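Local coordinates for capsular polysaccharide export system protein KpsC (Thermosulfurimonas dismutans, PDB 6MGB) that probably acts as a beta-2,4 Kdo-transferase that builds the conserved glycolipid anchor of bacterial capsules, and binds CMP, at residues M249-L254 against E291-A296; M123-R128 against A296-P301; R182-A187 against G212-M217. All coordinates share one frame; numbering follows the deposited sequence.

Interaction 1 of 3, residues M249-L254 against E291-A296; sequences MGFEGL and ELFAAA. With C5P (cytidine-5'-monophosphate), chain D.
F251 reaches across to L292 and F293 with the far end of its ring, and these two residues receive it in different ways. The ring carbon CE1 of F251 lies 3.5 Å from CD2 of L292, the two side chains arriving from opposite directions, while CZ of F251 is 3.9 Å from CA of F293, which sits at the ring edge and in its plane. With CG of F251 anti to the backbone N (chi1 -173°), the ring is directed toward the opposing helix. L254, one turn of chain on, adds a looser contact, its CD2 4.2 Å from CD2 of L292. F267 and Y297 also meet the ring of F251, extending the cluster. The helix axes pass 11.7 Å apart at 133°, a spacing bridged by long side chains. This is an interdomain contact of a GT-B fold: helix 248-255 belongs to the nucleotide-binding Rossmann-like domain, whereas helix 289-299 returns the chain to the other domain. Another side of helix 248-255 serves CMP. The sulfur SD of M249, at the end of an extended chain, lies 3.4 Å from N3 of the cytosine. E252 extends beyond CG (chi2 178°) and presents both carboxylate oxygens to the ribose: O2' of CMP donates to OE1 of E252 at 2.9 Å, and O3' donates more weakly to OE2 of E252. An alanine at E252 removes both carboxylate oxygens, and the ribose, with O2' and O3' no longer gripped by them, would probably be freer to shift. A weak bond from the backbone N of K140 also reaches OE2 and may help to position the carboxylate, and S247 OG bonds both the backbone N of M249 and the nucleotide.

Interaction 2 of 3, residues M123-R128 against A296-P301; sequences MDQAER and AYLLYP
L298 and the pair Q125 and A126 meet by van der Waals packing, all through one methyl group. CD2 of L298 lies 3.8 Å from CB of Q125, where the two side chains cross obliquely, and 4.3 Å from CB of A126. The same methyl also rests on the backbone, 3.7 Å from the amide N of A126; the small alanine side chain probably lets the leucine approach the helix this closely, and the CA atoms of A126 and L298 are 7.0 Å apart.

Polar groups take another course. No hydrogen bond joins the two segments. CB of Q125 points toward L298 from its place on the helix, and CG anti to the carbonyl carbon (chi1 -67°), with an extended chain beyond, places the amide: OE1 of Q125 passes 4.1 Å from CD2 of L298, while NE2 makes a weak hydrogen bond to E121 OE1 one turn earlier.

Around this point F315 touches Q125 and I314 touches L298, both from helix 314-322. L298 also touches L122 and A129, so its side chain is a knob seated in the hole between L122, Q125, A126 and A129, the knobs-into-holes packing of neighbouring helices.

Interaction 3 of 3, residues R182-A187 against G212-M217; sequences REMYFA and GYLARM
Y185 meets L214 through its CB, not its ring, at 4.4 Å from CD2 of L214, and the ring is turned instead to its neighbour along the helix. There the edge of the Y185 ring points at the flat side of F186: CD2 of Y185 stands 3.5 Å above the F186 plane, over its centre, while CE2 of F186 lies in the plane of the Y185 ring at its edge. At the edge of the F186 ring, in its plane, lies CG of R182. Beyond the rings the contact is one of methyl groups. M184 has CG anti to the backbone N (chi1 -178°) but folds at its last torsion (chi3 73°), which swings CE back to 3.9 Å from CD1 of L214; the two side chains cross at about a right angle. L214 thus places one methyl against M184 and the other against CB of Y185. M217 and R182 are each modelled in two conformers; in those described, M217 stretches out until its CE comes close to the backbone of R182, and NH2 of R182 leads away to a salt bridge with OD1 of D179. F181, on the same helix, packs on both L214 and M217 and stacks with Y213. The loop 212-217 is also held by D163, which accepts hydrogen bonds from the backbone N of L214 at OD1 and of A215 at OD2, while its carbonyl O bonds CMP. With no hydrogen bond between helix and loop, the fit here depends on shape and apolar burial; D163 supplies directional bonds to the loop, which probably helps to keep that residue in position beside the nucleotide.

Overall arrangement
Interactions 1 and 2 share A296 and both use helix 289-299, with centres about 10 Å apart, and form one continuous packed block. CE2 of F251 in interaction 1 is 3.3 Å from CE1 of Y297 in interaction 2, and CE2 of F293 is 3.4 Å from O of A126. Interaction 3 stands apart, its centre about 24 Å from that of interaction 1 and about 33 Å from that of interaction 2, which lies on the opposite side of the chain's centre. Interactions 1 and 3 both relate to CMP: the first directly through E252, the other indirectly, the side chain of L214 being about 4 Å from that of D163 and about 8 Å from the nucleotide. Interaction 2 lies away from the site.

Interaction 1 of 3, residues M249-L254 against E291-A296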
loop_
_atom_site.group_PDB
_atom_site.type_symbol
_atom_site.label_atom_id
_atom_site.label_comp_id
_atom_site.label_asym_id
_atom_site.label_seq_id
_atom_site.Cartn_x
_atom_site.Cartn_y
_atom_site.Cartn_z
ATOM N N MET A 249 -4.086 -3.928 3.366
ATOM C CA MET A 249 -4.252 -5.163 4.120
ATOM C C MET A 249 -4.994 -6.217 3.311
ATOM O O MET A 249 -4.862 -7.411 3.600
ATOM C CB MET A 249 -4.984 -4.876 5.433
ATOM C CG MET A 249 -5.060 -6.065 6.375
ATOM S SD MET A 249 -5.570 -5.582 8.038
ATOM C CE MET A 249 -5.730 -7.183 8.822
ATOM N N GLY A 250 -5.767 -5.802 2.305
ATOM C CA GLY A 250 -6.371 -6.768 1.402
ATOM C C GLY A 250 -5.337 -7.550 0.617
ATOM O O GLY A 250 -5.489 -8.754 0.395
ATOM N N PHE A 251 -4.267 -6.878 0.185
ATOM C CA PHE A 251 -3.198 -7.586 -0.511
ATOM C C PHE A 251 -2.423 -8.483 0.445
ATOM O O PHE A 251 -1.997 -9.579 0.065
ATOM C CB PHE A 251 -2.255 -6.597 -1.190
ATOM C CG PHE A 251 -1.233 -7.256 -2.068
ATOM C CD1 PHE A 251 -1.628 -7.962 -3.193
ATOM C CD2 PHE A 251 0.118 -7.180 -1.769
ATOM C CE1 PHE A 251 -0.696 -8.579 -4.006
ATOM C CE2 PHE A 251 1.056 -7.794 -2.580
ATOM C CZ PHE A 251 0.647 -8.494 -3.699
ATOM N N GLU A 252 -2.227 -8.036 1.687
ATOM C CA GLU A 252 -1.585 -8.893 2.678
ATOM C C GLU A 252 -2.397 -10.162 2.903
ATOM O O GLU A 252 -1.834 -11.246 3.096
ATOM C CB GLU A 252 -1.389 -8.124 3.984
ATOM C CG GLU A 252 -0.370 -7.005 3.854
ATOM C CD GLU A 252 -0.196 -6.203 5.125
ATOM O OE1 GLU A 252 -0.992 -6.389 6.070
ATOM O OE2 GLU A 252 0.744 -5.381 5.177
ATOM N N GLY A 253 -3.726 -10.051 2.865
ATOM C CA GLY A 253 -4.558 -11.241 2.914
ATOM C C GLY A 253 -4.426 -12.091 1.665
ATOM O O GLY A 253 -4.362 -13.322 1.741
ATOM N N LEU A 254 -4.379 -11.449 0.495
ATOM C CA LEU A 254 -4.187 -12.186 -0.750
ATOM C C LEU A 254 -2.870 -12.954 -0.731
ATOM O O LEU A 254 -2.801 -14.098 -1.197
ATOM C CB LEU A 254 -4.230 -11.219 -1.935
ATOM C CG LEU A 254 -4.661 -11.764 -3.298
ATOM C CD1 LEU A 254 -6.112 -12.215 -3.278
ATOM C CD2 LEU A 254 -4.454 -10.702 -4.366
ATOM N N GLU A 291 3.133 -13.363 -9.505
ATOM C CA GLU A 291 3.483 -12.312 -10.456
ATOM C C GLU A 291 3.107 -10.939 -9.917
ATOM O O GLU A 291 3.896 -9.992 -10.008
ATOM C CB GLU A 291 2.799 -12.566 -11.799
ATOM C CG GLU A 291 3.380 -13.734 -12.582
ATOM C CD GLU A 291 2.585 -14.051 -13.835
ATOM O OE1 GLU A 291 1.402 -13.653 -13.910
ATOM O OE2 GLU A 291 3.142 -14.699 -14.743
ATOM N N LEU A 292 1.905 -10.814 -9.353
ATOM C CA LEU A 292 1.483 -9.549 -8.763
ATOM C C LEU A 292 2.425 -9.135 -7.640
ATOM O O LEU A 292 2.846 -7.976 -7.559
ATOM C CB LEU A 292 0.048 -9.680 -8.252
ATOM C CG LEU A 292 -0.570 -8.480 -7.535
ATOM C CD1 LEU A 292 -0.421 -7.209 -8.347
ATOM C CD2 LEU A 292 -2.035 -8.764 -7.258
ATOM N N PHE A 293 2.773 -10.081 -6.768
ATOM C CA PHE A 293 3.694 -9.788 -5.675
ATOM C C PHE A 293 5.064 -9.370 -6.197
ATOM O O PHE A 293 5.674 -8.429 -5.676
ATOM C CB PHE A 293 3.810 -11.012 -4.766
ATOM C CG PHE A 293 4.894 -10.904 -3.734
ATOM C CD1 PHE A 293 4.673 -10.233 -2.544
ATOM C CD2 PHE A 293 6.135 -11.482 -3.952
ATOM C CE1 PHE A 293 5.669 -10.135 -1.596
ATOM C CE2 PHE A 293 7.134 -11.389 -3.004
ATOM C CZ PHE A 293 6.903 -10.714 -1.826
ATOM N N ALA A 294 5.569 -10.059 -7.224
ATOM C CA ALA A 294 6.890 -9.740 -7.756
ATOM C C ALA A 294 6.955 -8.296 -8.240
ATOM O O ALA A 294 7.885 -7.554 -7.903
ATOM C CB ALA A 294 7.243 -10.702 -8.889
ATOM N N ALA A 295 5.973 -7.875 -9.037
ATOM C CA ALA A 295 5.966 -6.503 -9.533
ATOM C C ALA A 295 5.739 -5.506 -8.401
ATOM O O ALA A 295 6.438 -4.491 -8.303
ATOM C CB ALA A 295 4.892 -6.343 -10.609
ATOM N N ALA A 296 4.767 -5.785 -7.530
ATOM C CA ALA A 296 4.344 -4.789 -6.551
ATOM C C ALA A 296 5.370 -4.616 -5.437
ATOM O O ALA A 296 5.613 -3.491 -4.983
ATOM C CB ALA A 296 2.986 -5.173 -5.967
HETATM O O3P C5P D . -3.777 0.744 3.056
HETATM P P C5P D . -3.979 0.996 4.533
HETATM O O1P C5P D . -5.458 0.823 4.864
HETATM O O2P C5P D . -3.502 2.314 5.112
HETATM O "O5'" C5P D . -3.200 -0.174 5.276
HETATM C "C5'" C5P D . -1.809 -0.087 5.544
HETATM C "C4'" C5P D . -1.351 -1.263 6.368
HETATM O "O4'" C5P D . -1.841 -1.110 7.726
HETATM C "C3'" C5P D . -1.889 -2.617 5.926
HETATM O "O3'" C5P D . -1.120 -3.196 4.886
HETATM C "C2'" C5P D . -1.869 -3.431 7.214
HETATM O "O2'" C5P D . -0.571 -3.942 7.481
HETATM C "C1'" C5P D . -2.207 -2.366 8.258
HETATM N N1 C5P D . -3.655 -2.335 8.573
HETATM C C2 C5P D . -4.175 -2.984 9.818
HETATM N N3 C5P D . -5.648 -2.946 10.127
HETATM C C4 C5P D . -6.577 -2.275 9.223
HETATM C C5 C5P D . -6.059 -1.629 7.983
HETATM C C6 C5P D . -4.587 -1.668 7.676
HETATM O O2 C5P D . -3.428 -3.529 10.554
HETATM N N4 C5P D . -8.006 -2.240 9.520
#

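Interaction 2 of 3, residues M123-R128 against A296-P301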
loop_
_atom_site.group_PDB
_atom_site.type_symbol
_atom_site.label_atom_id
_atom_site.label_comp_id
_atom_site.label_asym_id
_atom_site.label_seq_id
_atom_site.Cartn_x
_atom_site.Cartn_y
_atom_site.Cartn_z
ATOM N N MET A 123 11.368 -14.493 -10.624
ATOM C CA MET A 123 10.294 -15.249 -9.994
ATOM C C MET A 123 10.821 -16.124 -8.863
ATOM O O MET A 123 10.105 -16.366 -7.885
ATOM C CB MET A 123 9.567 -16.093 -11.039
ATOM C CG MET A 123 8.961 -15.277 -12.177
ATOM S SD MET A 123 7.813 -13.998 -11.618
ATOM C CE MET A 123 6.515 -14.995 -10.897
ATOM N N ASP A 124 12.064 -16.599 -8.971
ATOM C CA ASP A 124 12.671 -17.312 -7.852
ATOM C C ASP A 124 12.876 -16.383 -6.663
ATOM O O ASP A 124 12.569 -16.751 -5.521
ATOM C CB ASP A 124 14.001 -17.939 -8.273
ATOM C CG ASP A 124 13.821 -19.125 -9.199
ATOM O OD1 ASP A 124 14.668 -19.313 -10.098
ATOM O OD2 ASP A 124 12.825 -19.863 -9.040
ATOM N N GLN A 125 13.390 -15.175 -6.906
ATOM C CA GLN A 125 13.498 -14.193 -5.833
ATOM C C GLN A 125 12.140 -13.920 -5.203
ATOM O O GLN A 125 12.018 -13.858 -3.974
ATOM C CB GLN A 125 14.106 -12.893 -6.362
ATOM C CG GLN A 125 15.558 -13.003 -6.788
ATOM C CD GLN A 125 16.146 -11.662 -7.185
ATOM O OE1 GLN A 125 15.454 -10.645 -7.185
ATOM N NE2 GLN A 125 17.431 -11.656 -7.525
ATOM N N ALA A 126 11.103 -13.757 -6.031
ATOM C CA ALA A 126 9.773 -13.467 -5.504
ATOM C C ALA A 126 9.285 -14.584 -4.591
ATOM O O ALA A 126 8.719 -14.321 -3.523
ATOM C CB ALA A 126 8.792 -13.242 -6.654
ATOM N N GLU A 127 9.493 -15.840 -4.993
ATOM C CA GLU A 127 9.123 -16.964 -4.137
ATOM C C GLU A 127 9.843 -16.886 -2.796
ATOM O O GLU A 127 9.238 -17.090 -1.738
ATOM C CB GLU A 127 9.442 -18.286 -4.836
ATOM C CG GLU A 127 8.525 -18.621 -5.997
ATOM C CD GLU A 127 8.824 -19.981 -6.597
ATOM O OE1 GLU A 127 9.676 -20.703 -6.039
ATOM O OE2 GLU A 127 8.206 -20.328 -7.628
ATOM N N ARG A 128 11.143 -16.591 -2.827
ATOM C CA ARG A 128 11.921 -16.516 -1.593
ATOM C C ARG A 128 11.407 -15.405 -0.687
ATOM O O ARG A 128 11.195 -15.611 0.514
ATOM C CB ARG A 128 13.399 -16.301 -1.924
ATOM C CG ARG A 128 14.175 -17.583 -2.182
ATOM C CD ARG A 128 15.168 -17.409 -3.323
ATOM N NE ARG A 128 16.024 -16.239 -3.146
ATOM C CZ ARG A 128 16.773 -15.705 -4.106
ATOM N NH1 ARG A 128 16.775 -16.230 -5.325
ATOM N NH2 ARG A 128 17.520 -14.640 -3.851
ATOM N N ALA A 296 4.767 -5.785 -7.530
ATOM C CA ALA A 296 4.344 -4.789 -6.551
ATOM C C ALA A 296 5.370 -4.616 -5.437
ATOM O O ALA A 296 5.613 -3.491 -4.983
ATOM C CB ALA A 296 2.986 -5.173 -5.967
ATOM N N TYR A 297 5.974 -5.710 -4.971
ATOM C CA TYR A 297 6.857 -5.650 -3.811
ATOM C C TYR A 297 8.340 -5.697 -4.161
ATOM O O TYR A 297 9.148 -5.107 -3.437
ATOM C CB TYR A 297 6.529 -6.791 -2.836
ATOM C CG TYR A 297 5.446 -6.456 -1.818
ATOM C CD1 TYR A 297 4.228 -5.915 -2.217
ATOM C CD2 TYR A 297 5.638 -6.696 -0.460
ATOM C CE1 TYR A 297 3.240 -5.614 -1.296
ATOM C CE2 TYR A 297 4.654 -6.398 0.468
ATOM C CZ TYR A 297 3.458 -5.858 0.044
ATOM O OH TYR A 297 2.470 -5.555 0.956
ATOM N N LEU A 298 8.731 -6.371 -5.243
ATOM C CA LEU A 298 10.147 -6.445 -5.596
ATOM C C LEU A 298 10.571 -5.338 -6.561
ATOM O O LEU A 298 11.572 -4.656 -6.322
ATOM C CB LEU A 298 10.474 -7.818 -6.192
ATOM C CG LEU A 298 10.930 -8.884 -5.193
ATOM C CD1 LEU A 298 9.772 -9.354 -4.326
ATOM C CD2 LEU A 298 11.573 -10.057 -5.916
ATOM N N LEU A 299 9.826 -5.144 -7.650
ATOM C CA LEU A 299 10.238 -4.218 -8.701
ATOM C C LEU A 299 9.798 -2.780 -8.445
ATOM O O LEU A 299 10.565 -1.844 -8.698
ATOM C CB LEU A 299 9.676 -4.672 -10.049
ATOM C CG LEU A 299 10.023 -6.088 -10.514
ATOM C CD1 LEU A 299 9.532 -6.301 -11.938
ATOM C CD2 LEU A 299 11.518 -6.359 -10.414
ATOM N N TYR A 300 8.569 -2.587 -7.957
ATOM C CA TYR A 300 7.984 -1.249 -7.934
ATOM C C TYR A 300 8.633 -0.355 -6.884
ATOM O O TYR A 300 9.041 0.767 -7.228
ATOM C CB TYR A 300 6.466 -1.375 -7.751
ATOM C CG TYR A 300 5.653 -0.100 -7.747
ATOM C CD1 TYR A 300 5.693 0.798 -8.808
ATOM C CD2 TYR A 300 4.789 0.174 -6.691
ATOM C CE1 TYR A 300 4.921 1.949 -8.796
ATOM C CE2 TYR A 300 4.019 1.313 -6.671
ATOM C CZ TYR A 300 4.085 2.199 -7.724
ATOM O OH TYR A 300 3.305 3.335 -7.699
ATOM N N PRO A 301 8.781 -0.766 -5.627
ATOM C CA PRO A 301 9.375 0.127 -4.627
ATOM C C PRO A 301 10.888 0.203 -4.759
ATOM O O PRO A 301 11.540 -0.670 -5.334
ATOM C CB PRO A 301 8.979 -0.518 -3.290
ATOM C CG PRO A 301 8.031 -1.646 -3.636
ATOM C CD PRO A 301 8.397 -2.049 -5.021
#

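Interaction 3 of 3, residues R182-A187 against G212-M217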
loop_
_atom_site.group_PDB
_atom_site.type_symbol
_atom_site.label_atom_id
_atom_site.label_comp_id
_atom_site.label_asym_id
_atom_site.label_seq_id
_atom_site.Cartn_x
_atom_site.Cartn_y
_atom_site.Cartn_z
ATOM N N ARG A 182 -20.326 1.337 4.247
ATOM C CA ARG A 182 -21.622 0.874 4.733
ATOM C C ARG A 182 -22.180 -0.227 3.839
ATOM O O ARG A 182 -22.714 -1.226 4.334
ATOM C CB ARG A 182 -22.606 2.041 4.824
ATOM C CG ARG A 182 -23.964 1.655 5.391
ATOM C CD ARG A 182 -24.802 2.882 5.716
ATOM N NE ARG A 182 -25.100 3.688 4.534
ATOM C CZ ARG A 182 -26.142 3.490 3.731
ATOM N NH1 ARG A 182 -27.000 2.505 3.967
ATOM N NH2 ARG A 182 -26.326 4.279 2.683
ATOM N N GLU A 183 -22.064 -0.064 2.519
ATOM C CA GLU A 183 -22.497 -1.118 1.607
ATOM C C GLU A 183 -21.715 -2.402 1.849
ATOM O O GLU A 183 -22.286 -3.499 1.844
ATOM C CB GLU A 183 -22.329 -0.652 0.160
ATOM C CG GLU A 183 -22.856 -1.630 -0.878
ATOM C CD GLU A 183 -22.642 -1.142 -2.297
ATOM O OE1 GLU A 183 -21.761 -0.281 -2.509
ATOM O OE2 GLU A 183 -23.357 -1.617 -3.203
ATOM N N MET A 184 -20.402 -2.284 2.062
ATOM C CA MET A 184 -19.584 -3.462 2.328
ATOM C C MET A 184 -20.072 -4.202 3.564
ATOM O O MET A 184 -20.125 -5.439 3.580
ATOM C CB MET A 184 -18.122 -3.051 2.501
ATOM C CG MET A 184 -17.172 -4.212 2.734
ATOM S SD MET A 184 -15.453 -3.685 2.842
ATOM C CE MET A 184 -15.440 -2.905 4.451
ATOM N N TYR A 185 -20.429 -3.463 4.614
ATOM C CA TYR A 185 -20.888 -4.093 5.844
ATOM C C TYR A 185 -22.159 -4.898 5.606
ATOM O O TYR A 185 -22.221 -6.092 5.921
ATOM C CB TYR A 185 -21.120 -3.029 6.915
ATOM C CG TYR A 185 -21.859 -3.543 8.123
ATOM C CD1 TYR A 185 -21.227 -4.357 9.050
ATOM C CD2 TYR A 185 -23.192 -3.217 8.336
ATOM C CE1 TYR A 185 -21.899 -4.831 10.159
ATOM C CE2 TYR A 185 -23.874 -3.686 9.441
ATOM C CZ TYR A 185 -23.221 -4.494 10.349
ATOM O OH TYR A 185 -23.892 -4.967 11.453
ATOM N N PHE A 186 -23.184 -4.264 5.038
ATOM C CA PHE A 186 -24.464 -4.945 4.885
ATOM C C PHE A 186 -24.401 -6.021 3.810
ATOM O O PHE A 186 -25.168 -6.989 3.861
ATOM C CB PHE A 186 -25.560 -3.924 4.582
ATOM C CG PHE A 186 -25.924 -3.077 5.766
ATOM C CD1 PHE A 186 -26.679 -3.607 6.798
ATOM C CD2 PHE A 186 -25.501 -1.763 5.858
ATOM C CE1 PHE A 186 -27.012 -2.842 7.898
ATOM C CE2 PHE A 186 -25.832 -0.989 6.958
ATOM C CZ PHE A 186 -26.587 -1.533 7.978
ATOM N N ALA A 187 -23.493 -5.883 2.843
ATOM C CA ALA A 187 -23.265 -6.963 1.890
ATOM C C ALA A 187 -22.669 -8.182 2.581
ATOM O O ALA A 187 -23.042 -9.322 2.276
ATOM C CB ALA A 187 -22.354 -6.487 0.760
ATOM N N GLY A 212 -11.923 6.624 11.649
ATOM C CA GLY A 212 -12.186 5.526 10.743
ATOM C C GLY A 212 -13.576 5.612 10.136
ATOM O O GLY A 212 -14.434 6.381 10.562
ATOM N N TYR A 213 -13.785 4.793 9.106
ATOM C CA TYR A 213 -15.095 4.721 8.471
ATOM C C TYR A 213 -16.037 3.832 9.275
ATOM O O TYR A 213 -17.051 4.299 9.806
ATOM C CB TYR A 213 -14.959 4.201 7.037
ATOM C CG TYR A 213 -14.128 5.077 6.126
ATOM C CD1 TYR A 213 -14.698 6.149 5.449
ATOM C CD2 TYR A 213 -12.776 4.822 5.925
ATOM C CE1 TYR A 213 -13.944 6.949 4.607
ATOM C CE2 TYR A 213 -12.014 5.616 5.085
ATOM C CZ TYR A 213 -12.602 6.675 4.429
ATOM O OH TYR A 213 -11.843 7.463 3.592
ATOM N N LEU A 214 -15.712 2.541 9.378
ATOM C CA LEU A 214 -16.548 1.622 10.142
ATOM C C LEU A 214 -16.443 1.880 11.638
ATOM O O LEU A 214 -17.399 1.622 12.378
ATOM C CB LEU A 214 -16.156 0.178 9.829
ATOM C CG LEU A 214 -16.359 -0.278 8.382
ATOM C CD1 LEU A 214 -15.686 -1.620 8.151
ATOM C CD2 LEU A 214 -17.840 -0.357 8.051
ATOM N N ALA A 215 -15.302 2.395 12.099
ATOM C CA ALA A 215 -15.106 2.605 13.529
ATOM C C ALA A 215 -16.074 3.643 14.085
ATOM O O ALA A 215 -16.401 3.602 15.277
ATOM C CB ALA A 215 -13.662 3.026 13.800
ATOM N N ARG A 216 -16.541 4.572 13.249
ATOM C CA ARG A 216 -17.471 5.609 13.681
ATOM C C ARG A 216 -18.932 5.197 13.555
ATOM O O ARG A 216 -19.801 5.891 14.092
ATOM C CB ARG A 216 -17.260 6.891 12.870
ATOM C CG ARG A 216 -15.835 7.405 12.888
ATOM C CD ARG A 216 -15.394 7.942 14.232
ATOM N NE ARG A 216 -16.079 9.172 14.624
ATOM C CZ ARG A 216 -15.704 9.930 15.647
ATOM N NH1 ARG A 216 -14.651 9.572 16.359
ATOM N NH2 ARG A 216 -16.376 11.033 15.963
ATOM N N MET A 217 -19.224 4.104 12.860
ATOM C CA MET A 217 -20.599 3.673 12.678
ATOM C C MET A 217 -21.121 2.984 13.935
ATOM O O MET A 217 -20.362 2.455 14.751
ATOM C CB MET A 217 -20.715 2.713 11.496
ATOM C CG MET A 217 -20.301 3.294 10.161
ATOM S SD MET A 217 -20.560 2.108 8.829
ATOM C CE MET A 217 -19.766 2.950 7.467
#